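Local coordinates for protein titin (Homo sapiens, PDB 6H4L) that is a giant structural protein of the muscle sarcomere, classed also as a protein kinase, represented here by M4, an immunoglobulin-like domain of its M-band segment, at residues Thr73-Ser76 / Gly77-Ala81. Residues are numbered along the deposited sequence; the frame is centred on the assembly and turned at random.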
# COMPACT_ATOMS: atom_id res chain seq x y z
N THR A 73 14.26 -0.06 -12.41
CA THR A 73 13.92 1.34 -12.62
C THR A 73 12.43 1.52 -12.89
O THR A 73 11.81 2.49 -12.43
CB THR A 73 14.73 1.95 -13.77
OG1 THR A 73 16.13 1.83 -13.48
CG2 THR A 73 14.38 3.42 -13.95
N ASP A 74 11.84 0.58 -13.62
CA ASP A 74 10.43 0.63 -13.98
C ASP A 74 9.50 0.57 -12.77
O ASP A 74 8.31 0.89 -12.87
CB ASP A 74 10.08 -0.51 -14.94
N ASP A 75 10.03 0.15 -11.63
CA ASP A 75 9.24 -0.00 -10.41
C ASP A 75 9.17 1.28 -9.61
O ASP A 75 8.41 1.37 -8.64
CB ASP A 75 9.82 -1.13 -9.57
CG ASP A 75 9.65 -2.48 -10.22
OD1 ASP A 75 8.52 -2.78 -10.65
OD2 ASP A 75 10.64 -3.23 -10.30
N SER A 76 9.96 2.27 -10.00
CA SER A 76 9.95 3.56 -9.33
C SER A 76 8.62 4.25 -9.57
O SER A 76 7.91 3.93 -10.53
CB SER A 76 11.08 4.45 -9.86
OG SER A 76 12.34 3.83 -9.70
N GLY A 77 8.27 5.19 -8.70
CA GLY A 77 7.08 5.99 -8.91
C GLY A 77 6.22 6.04 -7.68
O GLY A 77 6.68 5.78 -6.57
N THR A 78 4.94 6.36 -7.89
CA THR A 78 4.00 6.55 -6.79
C THR A 78 3.21 5.28 -6.52
O THR A 78 2.60 4.72 -7.43
CB THR A 78 3.02 7.69 -7.11
OG1 THR A 78 3.76 8.89 -7.37
CG2 THR A 78 2.05 7.91 -5.96
N TYR A 79 3.22 4.83 -5.27
CA TYR A 79 2.40 3.70 -4.85
C TYR A 79 1.34 4.23 -3.93
O TYR A 79 1.64 5.01 -3.03
CB TYR A 79 3.25 2.63 -4.16
CG TYR A 79 4.11 1.88 -5.15
CD1 TYR A 79 3.65 0.72 -5.76
CD2 TYR A 79 5.35 2.36 -5.51
CE1 TYR A 79 4.42 0.05 -6.71
CE2 TYR A 79 6.14 1.70 -6.45
CZ TYR A 79 5.66 0.54 -7.03
OH TYR A 79 6.42 -0.13 -7.96
N ARG A 80 0.10 3.80 -4.17
CA ARG A 80 -1.03 4.29 -3.38
C ARG A 80 -1.87 3.13 -2.86
O ARG A 80 -2.16 2.18 -3.60
CB ARG A 80 -1.89 5.21 -4.25
CG ARG A 80 -3.20 5.65 -3.58
CD ARG A 80 -4.07 6.47 -4.52
NE ARG A 80 -3.47 7.75 -4.90
CZ ARG A 80 -3.68 8.89 -4.26
NH1 ARG A 80 -4.46 8.91 -3.18
NH2 ARG A 80 -3.11 10.01 -4.69
N ALA A 81 -2.28 3.22 -1.60
CA ALA A 81 -3.26 2.30 -1.03
C ALA A 81 -4.57 3.05 -0.88
O ALA A 81 -4.56 4.21 -0.47
CB ALA A 81 -2.80 1.78 0.33
O HOH W 1 5.98 -2.57 -9.47
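Tyr79 reaches back from the strand to the 3-10 turn before it and ends on the backbone carbonyl of Asp75. From Tyr79 CB, chi1 of -73° puts CG beside the backbone N and sends the ring back along the chain towards the turn, among Leu66 and Ile68 of the facing sheet, with His44 stacked on it and Phe28 meeting it at about 35°. Farther out, Tyr79 CE2 passes 3.2 Å and Tyr79 CZ 3.3 Å from Asp75 O; the oxygen faces the rim of the ring, almost level with it. Tyr79 OH donates to Asp75 O at 2.6 Å, arriving in the carbonyl plane on a lone pair with a C=O...OH angle of 130°. This is the tyrosine corner of immunoglobulin-like domains: in the sequence Asp75-Ser76-Gly77-Thr78-Tyr79 the ring ties the turn between strands E and F to the start of strand F in the sandwich core. A water in the ring plane donates to Tyr79 OH (2.9 Å) and to Asp75 OD1 (2.8 Å), so the hydroxyl gives one bond and accepts another, which fixes its rotation. The other carboxylate oxygen, Asp75 OD2, takes the backbone N-H of His72, a zinc-site residue, and a salt bridge from Lys54.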